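Local coordinates for reducing-end xylose-releasing exo-oligoxylanase Rex8A (Paenibacillus barcinonensis, PDB 6SUD), which hydrolyses linear and branched xylooligosaccharides, releasing xylose from their reducing ends in the breakdown of xylan, at residues A[68-71]-A[72-76]; A[93-96]-A[97-101]; A[133-136]-A[137-141]; A[358-361]-A[362-366]. The protein carries 1 engineered substitution. All blocks are in the same frame, centred on the assembly; numbering follows the deposited sequence.

Interaction 1: A[68-71]-A[72-76]; sequences RSEG and MSYGM. With XYP (beta-D-xylopyranose), chain K; XYP (beta-D-xylopyranose), chain J.
E70 and Y74 meet one turn apart at the start of helix 69-81, E70 CG lying 3.5 Å from Y74 CE2. E70 O sits over one face of the ring, 3.2 Å from Y74 CG, and the ring and carboxylate planes are 17° apart. M72 N bonds to the carbonyl of R68, the N-cap residue; S73 N, Y74 N and G75 N bond likewise to S69 O, E70 O and G71 O. S73 OG, 2.9 Å from S69 O and 2.8 Å from E70 O, can give its one proton to either. E70 CG is anti to the backbone N (chi1 166°) and the chain extended, bringing OE1 to accept from O3 of the chain J xylose at 2.7 Å and OE2 from its O4 at 2.8 Å. R68 NH1 donates to the same O3 and lies 2.9 Å from O1 of the chain K xylose; D61 and D66 salt-bridge R68 NE. Y74 OH bonds to R268, E70 OE1 to Y360. An alanine in place of Y74 would probably strip the E70 methylenes of their aromatic neighbour and R268 of a hydroxyl it bonds to. OE2 at O4, through which a xylose is 1,4-linked, puts E70 where its inferred role of proton donor would place it.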
# COMPACT_ATOMS: atom_id res chain seq x y z
N ARG A 68 -7.10 -1.86 11.62
CA ARG A 68 -5.86 -2.58 11.21
C ARG A 68 -4.76 -1.56 10.96
O ARG A 68 -5.08 -0.46 10.49
CB ARG A 68 -6.17 -3.43 9.98
CG ARG A 68 -7.23 -4.48 10.27
CD ARG A 68 -7.62 -5.37 9.12
NE ARG A 68 -8.37 -6.46 9.73
CZ ARG A 68 -8.44 -7.70 9.28
NH1 ARG A 68 -7.82 -8.04 8.16
NH2 ARG A 68 -9.11 -8.59 9.98
N SER A 69 -3.51 -1.92 11.26
CA SER A 69 -2.37 -1.01 11.02
C SER A 69 -2.28 -0.72 9.52
O SER A 69 -1.88 0.39 9.15
CB SER A 69 -1.09 -1.55 11.59
OG SER A 69 -0.77 -2.81 11.02
N GLU A 70 -2.68 -1.68 8.67
CA GLU A 70 -2.81 -1.47 7.21
C GLU A 70 -3.67 -0.22 6.95
O GLU A 70 -3.21 0.72 6.27
CB GLU A 70 -3.41 -2.74 6.60
CG GLU A 70 -3.93 -2.60 5.17
CD GLU A 70 -4.85 -3.76 4.78
OE1 GLU A 70 -5.96 -3.85 5.37
OE2 GLU A 70 -4.42 -4.62 3.96
N GLY A 71 -4.91 -0.22 7.46
CA GLY A 71 -5.89 0.84 7.16
C GLY A 71 -5.50 2.17 7.78
O GLY A 71 -5.69 3.20 7.12
N MET A 72 -4.98 2.15 9.00
CA MET A 72 -4.49 3.37 9.70
C MET A 72 -3.38 4.01 8.86
O MET A 72 -3.46 5.22 8.57
CB MET A 72 -3.98 3.04 11.11
CG MET A 72 -5.05 2.55 12.06
SD MET A 72 -6.44 3.71 12.30
CE MET A 72 -5.61 5.09 13.07
N SER A 73 -2.37 3.23 8.48
CA SER A 73 -1.22 3.70 7.67
C SER A 73 -1.70 4.16 6.29
O SER A 73 -1.17 5.17 5.80
CB SER A 73 -0.14 2.65 7.59
OG SER A 73 -0.55 1.54 6.81
N TYR A 74 -2.67 3.47 5.69
CA TYR A 74 -3.30 3.87 4.40
C TYR A 74 -3.97 5.23 4.56
O TYR A 74 -3.74 6.11 3.73
CB TYR A 74 -4.35 2.86 3.93
CG TYR A 74 -3.82 1.62 3.27
CD1 TYR A 74 -2.49 1.49 2.93
CD2 TYR A 74 -4.67 0.57 2.98
CE1 TYR A 74 -2.01 0.35 2.31
CE2 TYR A 74 -4.22 -0.58 2.34
CZ TYR A 74 -2.88 -0.69 2.02
OH TYR A 74 -2.39 -1.82 1.42
N GLY A 75 -4.78 5.40 5.61
CA GLY A 75 -5.47 6.68 5.86
C GLY A 75 -4.48 7.82 6.02
O GLY A 75 -4.72 8.91 5.49
N MET A 76 -3.36 7.59 6.70
CA MET A 76 -2.33 8.64 6.85
C MET A 76 -1.72 8.98 5.47
O MET A 76 -1.51 10.19 5.20
CB MET A 76 -1.26 8.18 7.83
CG MET A 76 -1.69 8.35 9.27
SD MET A 76 -0.63 7.43 10.41
CE MET A 76 0.90 8.33 10.16
O1 XYP K . -5.53 -8.98 6.71
C1 XYP K . -4.25 -8.31 6.80
C2 XYP K . -3.67 -7.90 5.44
C3 XYP K . -2.27 -7.31 5.58
C4 XYP K . -2.14 -6.63 6.93
C5 XYP K . -3.50 -6.09 7.36
O2 XYP K . -3.68 -9.00 4.52
O3 XYP K . -2.07 -6.42 4.47
O4 XYP K . -1.67 -7.58 7.89
O5 XYP K . -4.44 -7.13 7.59
O1 XYP J . -10.75 -8.44 3.22
C1 XYP J . -9.42 -7.93 3.11
C2 XYP J . -9.02 -7.34 4.46
C3 XYP J . -7.65 -6.75 4.33
C4 XYP J . -6.67 -7.84 3.94
C5 XYP J . -7.13 -8.55 2.67
O2 XYP J . -9.91 -6.30 4.93
O3 XYP J . -7.26 -6.16 5.57
O4 XYP J . -5.40 -7.19 3.76
O5 XYP J . -8.49 -8.99 2.79

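Interaction 2: A[93-96]-A[97-101]; sequences NYAY and TYMQH
N93 offers its carbonyl to two donors of T97: the backbone N at 2.8 Å, and OG1, also at 2.8 Å, from the opposite face of the carbonyl plane. The T97 hydroxyl thus folds back onto its own helix, with OG1 anti to the carbonyl carbon (chi1 -64°). Y94 follows with a T-shaped stack. The edge of the Y98 ring points at the face of Y94, CD2 over its centre, with centroids 4.9 Å apart and planes at 70°. On the rim of the same Y94 ring lies M99 SD, a Met-aromatic contact made edge-on, 5.5 Å from the centroid; Y94 OH bonds to P116 O. A95 O then accepts from both M99 N and Q100 N, at 2.9 and 3.0 Å, the second nearly in line with the carbonyl and the first above its plane. Y96 closes the series: its ring carbon CD1 is 3.7 Å from Q100 OE1, and one water donates to both Y96 O and Q100 O. Q100 NE2 is held by D108 O. The forked bond at A95 O, with its i to i+5 member, marks a wider, pi-type turn near the C-terminal end of helix 85-99, where the chain leaves the helix for a loop.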
# COMPACT_ATOMS: atom_id res chain seq x y z
N ASN A 93 -2.36 9.94 15.87
CA ASN A 93 -2.52 10.00 17.34
C ASN A 93 -3.16 8.69 17.82
O ASN A 93 -2.66 8.14 18.83
CB ASN A 93 -3.30 11.24 17.78
CG ASN A 93 -3.13 11.51 19.26
OD1 ASN A 93 -2.16 11.06 19.88
ND2 ASN A 93 -4.05 12.26 19.82
N TYR A 94 -4.20 8.22 17.13
CA TYR A 94 -4.84 6.90 17.42
C TYR A 94 -3.78 5.78 17.36
O TYR A 94 -3.68 5.03 18.34
CB TYR A 94 -6.03 6.68 16.48
CG TYR A 94 -6.82 5.42 16.75
CD1 TYR A 94 -6.34 4.17 16.38
CD2 TYR A 94 -8.05 5.48 17.38
CE1 TYR A 94 -7.07 3.02 16.63
CE2 TYR A 94 -8.80 4.34 17.63
CZ TYR A 94 -8.31 3.10 17.25
OH TYR A 94 -9.05 1.98 17.51
N ALA A 95 -3.03 5.66 16.26
CA ALA A 95 -2.00 4.61 16.07
C ALA A 95 -0.95 4.71 17.20
O ALA A 95 -0.60 3.68 17.80
CB ALA A 95 -1.33 4.73 14.71
N TYR A 96 -0.48 5.93 17.46
CA TYR A 96 0.57 6.22 18.47
C TYR A 96 0.07 5.80 19.86
O TYR A 96 0.80 5.10 20.61
CB TYR A 96 0.95 7.70 18.43
CG TYR A 96 1.79 8.15 19.60
CD1 TYR A 96 3.14 7.85 19.66
CD2 TYR A 96 1.22 8.86 20.65
CE1 TYR A 96 3.91 8.25 20.74
CE2 TYR A 96 1.98 9.27 21.73
CZ TYR A 96 3.33 8.97 21.77
OH TYR A 96 4.09 9.36 22.84
N THR A 97 -1.16 6.19 20.19
CA THR A 97 -1.78 6.02 21.53
C THR A 97 -2.17 4.56 21.78
O THR A 97 -1.89 4.06 22.89
CB THR A 97 -2.97 6.97 21.69
OG1 THR A 97 -2.47 8.31 21.62
CG2 THR A 97 -3.72 6.78 22.99
N TYR A 98 -2.80 3.88 20.83
CA TYR A 98 -3.43 2.55 21.06
C TYR A 98 -2.60 1.38 20.50
O TYR A 98 -2.66 0.29 21.10
CB TYR A 98 -4.85 2.52 20.49
CG TYR A 98 -5.80 3.46 21.18
CD1 TYR A 98 -5.96 3.42 22.56
CD2 TYR A 98 -6.55 4.36 20.46
CE1 TYR A 98 -6.84 4.28 23.20
CE2 TYR A 98 -7.44 5.22 21.08
CZ TYR A 98 -7.59 5.17 22.45
OH TYR A 98 -8.47 6.03 23.05
N MET A 99 -1.86 1.58 19.41
CA MET A 99 -1.34 0.45 18.61
C MET A 99 0.17 0.26 18.79
O MET A 99 0.59 -0.92 18.79
CB MET A 99 -1.69 0.64 17.13
CG MET A 99 -3.19 0.70 16.92
SD MET A 99 -3.61 0.94 15.19
CE MET A 99 -3.86 -0.76 14.67
N GLN A 100 0.95 1.34 18.93
CA GLN A 100 2.44 1.23 18.97
C GLN A 100 2.86 0.67 20.33
O GLN A 100 2.45 1.22 21.36
CB GLN A 100 3.14 2.57 18.73
CG GLN A 100 4.64 2.42 18.47
CD GLN A 100 5.31 3.72 18.09
OE1 GLN A 100 4.97 4.80 18.59
NE2 GLN A 100 6.28 3.62 17.18
N HIS A 101 3.68 -0.38 20.31
CA HIS A 101 4.26 -1.03 21.51
C HIS A 101 5.36 -0.15 22.13
O HIS A 101 6.22 0.33 21.37
CB HIS A 101 4.82 -2.41 21.14
CG HIS A 101 3.79 -3.41 20.77
ND1 HIS A 101 2.95 -3.99 21.71
CD2 HIS A 101 3.47 -3.96 19.58
CE1 HIS A 101 2.15 -4.85 21.11
NE2 HIS A 101 2.45 -4.86 19.80
O HOH W 1 2.02 3.82 22.53

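Interaction 3: A[133-136]-A[137-141]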
# COMPACT_ATOMS: atom_id res chain seq x y z
N PHE A 133 3.37 3.69 7.42
CA PHE A 133 3.42 4.69 8.52
C PHE A 133 4.66 5.55 8.30
O PHE A 133 4.57 6.78 8.24
CB PHE A 133 3.47 4.03 9.90
CG PHE A 133 2.17 3.56 10.51
CD1 PHE A 133 1.06 4.38 10.60
CD2 PHE A 133 2.10 2.31 11.12
CE1 PHE A 133 -0.09 3.94 11.22
CE2 PHE A 133 0.94 1.87 11.74
CZ PHE A 133 -0.15 2.70 11.80
N ALA A 134 5.81 4.89 8.13
CA ALA A 134 7.12 5.55 8.00
C ALA A 134 7.09 6.49 6.78
O ALA A 134 7.48 7.66 6.92
CB ALA A 134 8.20 4.52 7.89
N MET A 135 6.63 6.00 5.63
CA MET A 135 6.61 6.83 4.40
C MET A 135 5.66 8.01 4.58
O MET A 135 6.02 9.14 4.21
CB MET A 135 6.19 6.01 3.17
CG MET A 135 6.39 6.75 1.86
SD MET A 135 8.13 6.84 1.36
CE MET A 135 8.65 8.43 1.99
N ALA A 136 4.47 7.78 5.13
CA ALA A 136 3.48 8.87 5.34
C ALA A 136 4.05 9.92 6.30
O ALA A 136 3.86 11.14 6.04
CB ALA A 136 2.17 8.30 5.81
N LEU A 137 4.72 9.49 7.37
CA LEU A 137 5.30 10.41 8.39
C LEU A 137 6.45 11.22 7.76
O LEU A 137 6.54 12.44 8.02
CB LEU A 137 5.79 9.61 9.58
CG LEU A 137 4.71 9.20 10.58
CD1 LEU A 137 5.20 8.05 11.44
CD2 LEU A 137 4.29 10.39 11.43
N PHE A 138 7.27 10.59 6.93
CA PHE A 138 8.33 11.32 6.19
C PHE A 138 7.69 12.40 5.31
O PHE A 138 8.19 13.53 5.29
CB PHE A 138 9.22 10.40 5.36
CG PHE A 138 10.27 9.67 6.15
CD1 PHE A 138 11.07 10.35 7.06
CD2 PHE A 138 10.48 8.31 5.96
CE1 PHE A 138 12.02 9.68 7.81
CE2 PHE A 138 11.45 7.65 6.70
CZ PHE A 138 12.21 8.34 7.63
N PHE A 139 6.61 12.08 4.60
CA PHE A 139 5.92 13.05 3.71
C PHE A 139 5.29 14.16 4.56
O PHE A 139 5.33 15.32 4.14
CB PHE A 139 4.87 12.37 2.82
CG PHE A 139 5.42 11.53 1.69
CD1 PHE A 139 6.73 11.67 1.25
CD2 PHE A 139 4.62 10.59 1.06
CE1 PHE A 139 7.22 10.90 0.21
CE2 PHE A 139 5.12 9.82 0.02
CZ PHE A 139 6.42 9.97 -0.40
N ALA A 140 4.71 13.83 5.71
CA ALA A 140 4.13 14.82 6.65
C ALA A 140 5.23 15.81 7.06
O ALA A 140 5.01 17.02 7.02
CB ALA A 140 3.52 14.13 7.84
N SER A 141 6.41 15.30 7.42
CA SER A 141 7.53 16.17 7.87
C SER A 141 7.93 17.11 6.74
O SER A 141 8.23 18.32 7.00
CB SER A 141 8.70 15.35 8.30
OG SER A 141 9.71 16.19 8.83
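M135 lays its side chain over one face of the F139 ring, one turn further along helix 127-144. This Met-aromatic contact at the i, i+4 spacing of an alpha-helix is buried among the helices of the (α/α)6 barrel of family 8 glycoside hydrolases. With CG anti to the backbone N (chi1 -170°), the methionine sets off along the helix toward F139, and bends at chi2 and chi3 then curl the thioether across the ring. CG makes the CH-pi contact, 4.2 Å from the ring centroid and 28° off the normal. SD stands obliquely, 4.5 Å from the same centroid, and the methyl CE also touches F138 CB at 3.9 Å, bridging two successive aromatic residues. An alanine at F139 would probably take away the surface on which the thioether rests, leaving the end of M135 less fixed and a gap facing L205. Neighbouring helices complete the surroundings: 200-209 meets M135 through F202, L205 and F206, and 69-81 meets it through M77. F138 faces A157 of helix 153-170, and L137 touches both Y153 of that helix and W92 of helix 85-99. Regular backbone bonds run beneath these side chains, from L137 N to F133 O through to A140 N to A136 O. L137 also spreads along the F133 carbonyl, its CG and CD1 beside that oxygen, while the F138 ring carbon CD2 comes within 3.2 Å of A134 O. Closest of all the M135 side-chain contacts with F139 is the methyl CE, 3.4 Å from ring carbon CE1.

Interaction 4: A[358-361]-A[362-366]; sequences RRYY and DNCLY. With XYP (beta-D-xylopyranose), chain J.
Y360 and Y361 both turn CG anti to the backbone N, with chi1 at 154° and -170°, and so send their rings from the first turn of helix 359-373 into the sugar pocket, while C364 and L365 reach back to them from the next turn. L365 CD1 lies over one face of the Y361 ring as a CH-pi contact, 4.1 Å from the centroid, and its other methyl, CD2, is 3.6 Å from Y361 CE2. The opposite face has C5 of the chain J xylose over it, and the nearest approach is sugar C3 to Y361 CD1, 3.9 Å. The tyrosine is therefore sandwiched between leucine and sugar, its hydroxyl bonded to S264 O. Y360 presents its edge to the same xylose, with sugar O2 in the ring plane, 3.7 Å from Y360 CD2. C364 SG approaches the Y360 ring obliquely, 4.2 Å from the centroid, in a cysteine sulfur-aromatic contact. Y360 OH is tied to E70. Further round the helix, R359 CB meets N363 ND2, an amide also held by R354 O, and D362 joins a salt bridge to R354 with a hydrogen bond to H321, which in turn hydrogen-bonds the xylose. A tyrosine face against a pyranose is the aromatic platform common in glycoside hydrolases; here a second tyrosine adds its edge, at the N-terminal end of a helix.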
# COMPACT_ATOMS: atom_id res chain seq x y z
N ARG A 358 -18.42 -4.86 2.95
CA ARG A 358 -17.08 -5.32 2.47
C ARG A 358 -16.27 -4.18 1.85
O ARG A 358 -15.23 -4.47 1.21
CB ARG A 358 -17.28 -6.44 1.45
CG ARG A 358 -18.02 -7.65 2.01
CD ARG A 358 -17.19 -8.37 3.05
NE ARG A 358 -17.99 -8.91 4.14
CZ ARG A 358 -17.51 -9.58 5.19
NH1 ARG A 358 -16.21 -9.81 5.29
NH2 ARG A 358 -18.33 -10.05 6.10
N ARG A 359 -16.66 -2.93 2.07
CA ARG A 359 -16.22 -1.80 1.21
C ARG A 359 -14.79 -1.35 1.52
O ARG A 359 -14.17 -0.76 0.62
CB ARG A 359 -17.14 -0.59 1.38
CG ARG A 359 -17.19 -0.04 2.80
CD ARG A 359 -18.15 1.13 2.87
NE ARG A 359 -18.23 1.75 4.17
CZ ARG A 359 -18.99 1.32 5.18
NH1 ARG A 359 -19.75 0.25 5.05
NH2 ARG A 359 -18.98 1.98 6.33
N TYR A 360 -14.31 -1.58 2.74
CA TYR A 360 -13.05 -0.99 3.25
C TYR A 360 -11.91 -1.23 2.26
O TYR A 360 -11.30 -0.25 1.78
CB TYR A 360 -12.72 -1.54 4.64
CG TYR A 360 -11.27 -1.53 5.02
CD1 TYR A 360 -10.64 -0.37 5.43
CD2 TYR A 360 -10.52 -2.70 5.00
CE1 TYR A 360 -9.30 -0.37 5.79
CE2 TYR A 360 -9.19 -2.72 5.37
CZ TYR A 360 -8.58 -1.55 5.77
OH TYR A 360 -7.27 -1.60 6.15
N TYR A 361 -11.60 -2.49 1.95
CA TYR A 361 -10.38 -2.82 1.17
C TYR A 361 -10.50 -2.28 -0.26
O TYR A 361 -9.56 -1.65 -0.81
CB TYR A 361 -10.13 -4.33 1.21
CG TYR A 361 -8.79 -4.71 0.64
CD1 TYR A 361 -7.61 -4.31 1.25
CD2 TYR A 361 -8.71 -5.50 -0.49
CE1 TYR A 361 -6.38 -4.66 0.72
CE2 TYR A 361 -7.49 -5.87 -1.03
CZ TYR A 361 -6.32 -5.44 -0.42
OH TYR A 361 -5.13 -5.83 -0.95
N ASP A 362 -11.64 -2.51 -0.89
CA ASP A 362 -11.89 -2.00 -2.27
C ASP A 362 -11.64 -0.49 -2.31
O ASP A 362 -11.01 -0.01 -3.26
CB ASP A 362 -13.33 -2.28 -2.69
CG ASP A 362 -13.67 -3.76 -2.78
OD1 ASP A 362 -14.08 -4.33 -1.76
OD2 ASP A 362 -13.50 -4.34 -3.87
N ASN A 363 -12.19 0.24 -1.34
CA ASN A 363 -12.23 1.72 -1.34
C ASN A 363 -10.83 2.29 -1.04
O ASN A 363 -10.51 3.37 -1.58
CB ASN A 363 -13.29 2.23 -0.38
CG ASN A 363 -14.68 2.05 -0.95
OD1 ASN A 363 -14.83 1.56 -2.07
ND2 ASN A 363 -15.70 2.46 -0.22
N CYS A 364 -10.02 1.60 -0.25
CA CYS A 364 -8.60 2.01 -0.02
C CYS A 364 -7.85 1.95 -1.36
O CYS A 364 -7.26 2.99 -1.78
CB CYS A 364 -7.93 1.16 1.05
SG CYS A 364 -8.56 1.47 2.72
N LEU A 365 -7.91 0.80 -2.04
CA LEU A 365 -7.19 0.58 -3.33
C LEU A 365 -7.75 1.56 -4.38
O LEU A 365 -6.92 2.15 -5.13
CB LEU A 365 -7.38 -0.87 -3.79
CG LEU A 365 -6.38 -1.89 -3.25
CD1 LEU A 365 -6.11 -1.70 -1.77
CD2 LEU A 365 -6.86 -3.30 -3.53
N TYR A 366 -9.07 1.74 -4.42
CA TYR A 366 -9.77 2.73 -5.28
C TYR A 366 -9.14 4.11 -5.10
O TYR A 366 -8.72 4.74 -6.10
CB TYR A 366 -11.27 2.78 -4.95
CG TYR A 366 -12.14 3.64 -5.84
CD1 TYR A 366 -12.24 5.01 -5.66
CD2 TYR A 366 -12.90 3.08 -6.84
CE1 TYR A 366 -13.05 5.80 -6.45
CE2 TYR A 366 -13.73 3.85 -7.65
CZ TYR A 366 -13.81 5.21 -7.45
OH TYR A 366 -14.63 5.98 -8.23
O1 XYP J . -10.75 -8.44 3.22
C1 XYP J . -9.42 -7.93 3.11
C2 XYP J . -9.02 -7.34 4.46
C3 XYP J . -7.65 -6.75 4.33
C4 XYP J . -6.67 -7.84 3.94
C5 XYP J . -7.13 -8.55 2.67
O2 XYP J . -9.91 -6.30 4.93
O3 XYP J . -7.26 -6.16 5.57
O4 XYP J . -5.40 -7.19 3.76
O5 XYP J . -8.49 -8.99 2.79

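Overall arrangement
Each of the four contacts is local to one helix of the (α/α)6 barrel, so none closes a long loop, and they follow one another along the chain without nesting or crossing. Interaction 1 begins helix 69-81; interaction 2 lies near the end of the next helix, 85-99; interaction 3 is within helix 127-144; interaction 4 opens helix 359-373. Interaction 1 touches all three others, tying these barrel helices together: M72 packs on Y94 and M99, S73 and M76 on F133, and E70 bonds to Y360, with C364 against Y74. A95 and F133 join interactions 2 and 3. Interaction 4 stays apart from these two but shares one xylose with interaction 1.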